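Long-range contact in MATE family efflux transporter (Vibrio cholerae, PDB 6IDP), which probably exports drugs and other toxic compounds across the bacterial inner membrane, changing conformation in an H+-dependent way: residues 17-31 with 160-174. Numbering follows the deposited sequence.
Sequences MTWPMLFGVLSLMSF and TLLPGTLMMVTSVLN. With OLC ((2R)-2,3-dihydroxypropyl (9Z)-octadec-9-enoate), chain M; OLC ((2R)-2,3-dihydroxypropyl (9Z)-octadec-9-enoate), chain O; OLC ((2R)-2,3-dihydroxypropyl (9Z)-octadec-9-enoate), chain P.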
loop_
_atom_site.group_PDB
_atom_site.type_symbol
_atom_site.label_atom_id
_atom_site.label_comp_id
_atom_site.label_asym_id
_atom_site.label_seq_id
_atom_site.Cartn_x
_atom_site.Cartn_y
_atom_site.Cartn_z
ATOM N N MET A 17 9.598 -2.558 15.351
ATOM C CA MET A 17 8.815 -1.582 14.606
ATOM C C MET A 17 7.944 -2.248 13.543
ATOM O O MET A 17 6.855 -1.769 13.238
ATOM C CB MET A 17 9.731 -0.549 13.946
ATOM C CG MET A 17 10.332 0.468 14.903
ATOM S SD MET A 17 9.186 1.785 15.350
ATOM C CE MET A 17 8.935 2.576 13.761
ATOM N N THR A 18 8.430 -3.355 12.987
ATOM C CA THR A 18 7.804 -3.946 11.809
ATOM C C THR A 18 6.684 -4.942 12.122
ATOM O O THR A 18 5.634 -4.905 11.482
ATOM C CB THR A 18 8.854 -4.648 10.919
ATOM O OG1 THR A 18 9.829 -3.691 10.489
ATOM C CG2 THR A 18 8.196 -5.269 9.696
ATOM N N TRP A 19 6.885 -5.820 13.101
ATOM C CA TRP A 19 5.893 -6.867 13.353
ATOM C C TRP A 19 4.478 -6.352 13.704
ATOM O O TRP A 19 3.502 -7.013 13.353
ATOM C CB TRP A 19 6.393 -7.844 14.437
ATOM C CG TRP A 19 6.342 -7.356 15.856
ATOM C CD1 TRP A 19 7.383 -6.873 16.596
ATOM C CD2 TRP A 19 5.195 -7.333 16.718
ATOM N NE1 TRP A 19 6.954 -6.539 17.857
ATOM C CE2 TRP A 19 5.615 -6.809 17.956
ATOM C CE3 TRP A 19 3.854 -7.696 16.558
ATOM C CZ2 TRP A 19 4.740 -6.640 19.028
ATOM C CZ3 TRP A 19 2.990 -7.525 17.621
ATOM C CH2 TRP A 19 3.435 -7.003 18.841
ATOM N N PRO A 20 4.345 -5.187 14.379
ATOM C CA PRO A 20 2.953 -4.754 14.553
ATOM C C PRO A 20 2.282 -4.365 13.238
ATOM O O PRO A 20 1.069 -4.528 13.099
ATOM C CB PRO A 20 3.069 -3.533 15.474
ATOM C CG PRO A 20 4.382 -3.671 16.140
ATOM C CD PRO A 20 5.274 -4.319 15.128
ATOM N N MET A 21 3.062 -3.847 12.294
ATOM C CA MET A 21 2.523 -3.476 10.992
ATOM C C MET A 21 2.197 -4.726 10.186
ATOM O O MET A 21 1.279 -4.726 9.371
ATOM C CB MET A 21 3.502 -2.582 10.224
ATOM C CG MET A 21 3.713 -1.211 10.853
ATOM S SD MET A 21 2.173 -0.369 11.277
ATOM C CE MET A 21 1.401 -0.198 9.673
ATOM N N LEU A 22 2.958 -5.790 10.423
ATOM C CA LEU A 22 2.674 -7.082 9.815
ATOM C C LEU A 22 1.315 -7.597 10.271
ATOM O O LEU A 22 0.484 -7.990 9.452
ATOM C CB LEU A 22 3.766 -8.096 10.165
ATOM C CG LEU A 22 3.568 -9.511 9.619
ATOM C CD1 LEU A 22 3.563 -9.496 8.100
ATOM C CD2 LEU A 22 4.642 -10.450 10.148
ATOM N N PHE A 23 1.095 -7.583 11.582
ATOM C CA PHE A 23 -0.156 -8.066 12.157
ATOM C C PHE A 23 -1.322 -7.174 11.751
ATOM O O PHE A 23 -2.432 -7.656 11.533
ATOM C CB PHE A 23 -0.066 -8.145 13.686
ATOM C CG PHE A 23 0.711 -9.329 14.195
ATOM C CD1 PHE A 23 1.424 -10.142 13.327
ATOM C CD2 PHE A 23 0.717 -9.635 15.546
ATOM C CE1 PHE A 23 2.137 -11.231 13.801
ATOM C CE2 PHE A 23 1.425 -10.725 16.024
ATOM C CZ PHE A 23 2.136 -11.522 15.150
ATOM N N GLY A 24 -1.061 -5.875 11.652
ATOM C CA GLY A 24 -2.069 -4.925 11.223
ATOM C C GLY A 24 -2.567 -5.228 9.823
ATOM O O GLY A 24 -3.772 -5.296 9.584
ATOM N N VAL A 25 -1.631 -5.410 8.898
ATOM C CA VAL A 25 -1.961 -5.734 7.515
ATOM C C VAL A 25 -2.653 -7.096 7.416
ATOM O O VAL A 25 -3.644 -7.244 6.703
ATOM C CB VAL A 25 -0.698 -5.724 6.628
ATOM C CG1 VAL A 25 -1.005 -6.267 5.240
ATOM C CG2 VAL A 25 -0.138 -4.318 6.536
ATOM N N LEU A 26 -2.131 -8.078 8.147
ATOM C CA LEU A 26 -2.701 -9.424 8.167
ATOM C C LEU A 26 -4.129 -9.447 8.707
ATOM O O LEU A 26 -4.993 -10.137 8.163
ATOM C CB LEU A 26 -1.824 -10.362 8.998
ATOM C CG LEU A 26 -0.547 -10.877 8.335
ATOM C CD1 LEU A 26 0.309 -11.631 9.338
ATOM C CD2 LEU A 26 -0.885 -11.764 7.151
ATOM N N SER A 27 -4.369 -8.703 9.782
ATOM C CA SER A 27 -5.707 -8.608 10.352
ATOM C C SER A 27 -6.643 -7.943 9.351
ATOM O O SER A 27 -7.803 -8.331 9.211
ATOM C CB SER A 27 -5.686 -7.825 11.667
ATOM O OG SER A 27 -5.336 -6.469 11.448
ATOM N N LEU A 28 -6.113 -6.945 8.650
ATOM C CA LEU A 28 -6.855 -6.226 7.624
ATOM C C LEU A 28 -7.289 -7.146 6.482
ATOM O O LEU A 28 -8.449 -7.131 6.069
ATOM C CB LEU A 28 -6.008 -5.069 7.084
ATOM C CG LEU A 28 -6.559 -4.254 5.917
ATOM C CD1 LEU A 28 -7.939 -3.725 6.250
ATOM C CD2 LEU A 28 -5.612 -3.112 5.577
ATOM N N MET A 29 -6.361 -7.952 5.979
ATOM C CA MET A 29 -6.661 -8.844 4.862
ATOM C C MET A 29 -7.557 -10.009 5.278
ATOM O O MET A 29 -8.230 -10.610 4.443
ATOM C CB MET A 29 -5.368 -9.374 4.242
ATOM C CG MET A 29 -4.461 -8.292 3.689
ATOM S SD MET A 29 -2.918 -8.971 3.058
ATOM C CE MET A 29 -2.263 -9.742 4.531
ATOM N N SER A 30 -7.555 -10.326 6.569
ATOM C CA SER A 30 -8.414 -11.380 7.096
ATOM C C SER A 30 -9.879 -10.960 7.041
ATOM O O SER A 30 -10.747 -11.757 6.685
ATOM C CB SER A 30 -8.019 -11.741 8.530
ATOM O OG SER A 30 -6.773 -12.416 8.561
ATOM N N PHE A 31 -10.148 -9.705 7.391
ATOM C CA PHE A 31 -11.498 -9.163 7.294
ATOM C C PHE A 31 -11.967 -9.093 5.846
ATOM O O PHE A 31 -13.063 -9.548 5.516
ATOM C CB PHE A 31 -11.583 -7.767 7.915
ATOM C CG PHE A 31 -12.730 -6.952 7.388
ATOM C CD1 PHE A 31 -14.024 -7.204 7.813
ATOM C CD2 PHE A 31 -12.520 -5.955 6.448
ATOM C CE1 PHE A 31 -15.086 -6.469 7.319
ATOM C CE2 PHE A 31 -13.580 -5.220 5.950
ATOM C CZ PHE A 31 -14.861 -5.477 6.385
ATOM N N THR A 160 4.562 2.327 15.827
ATOM C CA THR A 160 3.806 1.442 14.945
ATOM C C THR A 160 2.887 0.508 15.735
ATOM O O THR A 160 1.945 -0.059 15.185
ATOM C CB THR A 160 4.738 0.590 14.057
ATOM O OG1 THR A 160 5.663 -0.127 14.882
ATOM C CG2 THR A 160 5.508 1.472 13.086
ATOM N N LEU A 161 3.168 0.353 17.026
ATOM C CA LEU A 161 2.398 -0.553 17.872
ATOM C C LEU A 161 0.937 -0.124 17.964
ATOM O O LEU A 161 0.033 -0.951 17.853
ATOM C CB LEU A 161 3.013 -0.633 19.274
ATOM C CG LEU A 161 2.369 -1.619 20.256
ATOM C CD1 LEU A 161 2.374 -3.028 19.681
ATOM C CD2 LEU A 161 3.083 -1.585 21.599
ATOM N N LEU A 162 0.711 1.171 18.159
ATOM C CA LEU A 162 -0.648 1.690 18.301
ATOM C C LEU A 162 -1.458 1.591 16.997
ATOM O O LEU A 162 -2.586 1.099 17.023
ATOM C CB LEU A 162 -0.618 3.137 18.811
ATOM C CG LEU A 162 -1.961 3.829 19.053
ATOM C CD1 LEU A 162 -2.812 3.038 20.033
ATOM C CD2 LEU A 162 -1.733 5.246 19.559
ATOM N N PRO A 163 -0.901 2.051 15.857
ATOM C CA PRO A 163 -1.669 1.825 14.626
ATOM C C PRO A 163 -1.833 0.346 14.290
ATOM O O PRO A 163 -2.894 -0.050 13.808
ATOM C CB PRO A 163 -0.840 2.539 13.548
ATOM C CG PRO A 163 0.507 2.725 14.139
ATOM C CD PRO A 163 0.283 2.894 15.604
ATOM N N GLY A 164 -0.804 -0.455 14.544
ATOM C CA GLY A 164 -0.872 -1.881 14.278
ATOM C C GLY A 164 -1.963 -2.554 15.088
ATOM O O GLY A 164 -2.741 -3.355 14.569
ATOM N N THR A 165 -2.023 -2.211 16.370
ATOM C CA THR A 165 -3.023 -2.763 17.272
ATOM C C THR A 165 -4.434 -2.355 16.856
ATOM O O THR A 165 -5.351 -3.176 16.859
ATOM C CB THR A 165 -2.757 -2.316 18.725
ATOM O OG1 THR A 165 -1.543 -2.918 19.190
ATOM C CG2 THR A 165 -3.898 -2.730 19.641
ATOM N N LEU A 166 -4.601 -1.090 16.485
ATOM C CA LEU A 166 -5.917 -0.579 16.115
ATOM C C LEU A 166 -6.404 -1.141 14.782
ATOM O O LEU A 166 -7.609 -1.270 14.567
ATOM C CB LEU A 166 -5.906 0.947 16.066
ATOM C CG LEU A 166 -5.930 1.645 17.428
ATOM C CD1 LEU A 166 -6.082 3.145 17.255
ATOM C CD2 LEU A 166 -7.041 1.088 18.306
ATOM N N MET A 167 -5.474 -1.470 13.890
ATOM C CA MET A 167 -5.843 -2.124 12.639
ATOM C C MET A 167 -6.455 -3.487 12.932
ATOM O O MET A 167 -7.398 -3.904 12.263
ATOM C CB MET A 167 -4.634 -2.265 11.710
ATOM C CG MET A 167 -4.171 -0.954 11.103
ATOM S SD MET A 167 -2.598 -1.105 10.231
ATOM C CE MET A 167 -3.101 -2.026 8.783
ATOM N N MET A 168 -5.924 -4.174 13.937
ATOM C CA MET A 168 -6.493 -5.448 14.358
ATOM C C MET A 168 -7.880 -5.242 14.954
ATOM O O MET A 168 -8.813 -5.986 14.650
ATOM C CB MET A 168 -5.579 -6.150 15.366
ATOM C CG MET A 168 -4.199 -6.483 14.817
ATOM S SD MET A 168 -3.418 -7.910 15.604
ATOM C CE MET A 168 -3.025 -7.257 17.223
ATOM N N VAL A 169 -8.012 -4.220 15.794
ATOM C CA VAL A 169 -9.273 -3.937 16.471
ATOM C C VAL A 169 -10.385 -3.583 15.485
ATOM O O VAL A 169 -11.485 -4.129 15.560
ATOM C CB VAL A 169 -9.114 -2.791 17.490
ATOM C CG1 VAL A 169 -10.467 -2.394 18.060
ATOM C CG2 VAL A 169 -8.165 -3.208 18.602
ATOM N N THR A 170 -10.095 -2.679 14.553
ATOM C CA THR A 170 -11.094 -2.264 13.576
ATOM C C THR A 170 -11.433 -3.396 12.605
ATOM O O THR A 170 -12.565 -3.492 12.133
ATOM C CB THR A 170 -10.633 -1.023 12.781
ATOM O OG1 THR A 170 -9.405 -1.311 12.103
ATOM C CG2 THR A 170 -10.432 0.166 13.715
ATOM N N SER A 171 -10.454 -4.251 12.315
ATOM C CA SER A 171 -10.677 -5.408 11.449
ATOM C C SER A 171 -11.657 -6.394 12.073
ATOM O O SER A 171 -12.573 -6.876 11.407
ATOM C CB SER A 171 -9.358 -6.125 11.145
ATOM O OG SER A 171 -8.494 -5.304 10.382
ATOM N N VAL A 172 -11.450 -6.696 13.350
ATOM C CA VAL A 172 -12.334 -7.594 14.083
ATOM C C VAL A 172 -13.710 -6.961 14.242
ATOM O O VAL A 172 -14.734 -7.611 14.020
ATOM C CB VAL A 172 -11.761 -7.947 15.473
ATOM C CG1 VAL A 172 -12.853 -8.474 16.394
ATOM C CG2 VAL A 172 -10.638 -8.960 15.339
ATOM N N LEU A 173 -13.724 -5.684 14.611
ATOM C CA LEU A 173 -14.974 -4.960 14.805
ATOM C C LEU A 173 -15.786 -4.906 13.510
ATOM O O LEU A 173 -17.001 -5.098 13.525
ATOM C CB LEU A 173 -14.696 -3.547 15.327
ATOM C CG LEU A 173 -15.889 -2.745 15.846
ATOM C CD1 LEU A 173 -16.713 -3.580 16.816
ATOM C CD2 LEU A 173 -15.418 -1.463 16.517
ATOM N N ASN A 174 -15.112 -4.663 12.390
ATOM C CA ASN A 174 -15.783 -4.625 11.094
ATOM C C ASN A 174 -16.293 -6.004 10.689
ATOM O O ASN A 174 -17.331 -6.125 10.037
ATOM C CB ASN A 174 -14.844 -4.076 10.015
ATOM C CG ASN A 174 -15.590 -3.521 8.814
ATOM O OD1 ASN A 174 -16.753 -3.852 8.577
ATOM N ND2 ASN A 174 -14.915 -2.679 8.039
HETATM C C18 OLC M . 6.258 -12.673 13.794
HETATM C C10 OLC M . 7.027 -8.440 21.663
HETATM C C17 OLC M . 5.972 -11.548 14.765
HETATM C C11 OLC M . 7.952 -9.392 20.939
HETATM C C16 OLC M . 6.157 -12.044 16.183
HETATM C C12 OLC M . 7.458 -9.612 19.525
HETATM C C15 OLC M . 5.980 -10.897 17.157
HETATM C C13 OLC M . 6.103 -10.282 19.562
HETATM C C14 OLC M . 6.064 -11.426 18.573
HETATM C C18 OLC O . -11.760 -2.457 7.048
HETATM C C17 OLC O . -11.289 -2.623 5.618
HETATM C C16 OLC O . -11.610 -1.385 4.811
HETATM C C15 OLC O . -10.587 -1.235 3.706
HETATM C C14 OLC O . -10.554 0.202 3.232
HETATM C C18 OLC P . 8.321 -9.184 11.043
HETATM C C10 OLC P . 15.682 -9.436 11.618
HETATM C C9 OLC P . 16.346 -10.091 12.596
HETATM C C17 OLC P . 9.432 -9.778 10.203
HETATM C C11 OLC P . 15.173 -8.026 11.838
HETATM C C8 OLC P . 16.604 -9.435 13.937
HETATM C C16 OLC P . 10.769 -9.242 10.671
HETATM C C12 OLC P . 14.751 -7.405 10.522
HETATM C C7 OLC P . 16.889 -10.493 14.982
HETATM C C15 OLC P . 10.989 -7.856 10.108
HETATM C C13 OLC P . 13.453 -8.017 10.042
HETATM C C6 OLC P . 18.370 -10.545 15.289
HETATM C C14 OLC P . 12.279 -7.291 10.660
HETATM C C5 OLC P . 18.761 -9.353 16.135
#
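Thr160 and Met17 meet through a short hydrogen bond, Thr160 OG1 to Met17 O at 2.6 Å. The hydroxyl approaches at 120° to the C=O bond, tilted a little out of the carbonyl plane. At the helix kink Met21 N bonds weakly to Thr18 O, and Met17 O accepts from Thr160 OG1 instead. The Thr160 methyl CG2 meets Met17 CE, and Met21 CG lies against Thr160 CB, both methionines crossing the threonine at about a right angle.

Further along, Gly24 faces Gly164, with CA atoms 4.5 Å apart. The two helices run nearly parallel here, their axes 7.6 Å apart and crossing at 16°. Met167 is a knob set among Met21, Gly24, Ser27 and Leu28. Its chain is extended at chi2 and bends at chi3, which lays CE over the Gly24 backbone, 3.4 Å from Gly24 C. Met168 CG touches Ser27 OG and CB, and its SD reaches Phe23 CB.

Two serines turn their hydroxyls back to their own helices. Ser27 OG bonds Gly24 O, and Ser171 OG bonds Met167 O at 2.6 Å. These small side chains let the backbones stay close, and Ser171 OG comes to 3.3 Å from Leu28 CA.

At the far end the Asn174 side chain crosses the Phe31 ring obliquely. Its amide lies by CE1 and CZ, stacked with the planes 28° apart. Asn174 CB sits over the face toward the rim, a CH-pi contact 3.9 Å from the ring centroid. Asn174 ND2 is hydrogen-bonded to Thr196 OG1.

Monoolein chains lie against Trp19, Phe23 and Phe31. The contact joins helix 5-39 to helix 161-184, both segments belonging to one MatE family region. Helix 281-299 packs on Met21 and Val25, helix 124-156 brings Tyr151 against Met167, and helix 189-213 borders Asn174.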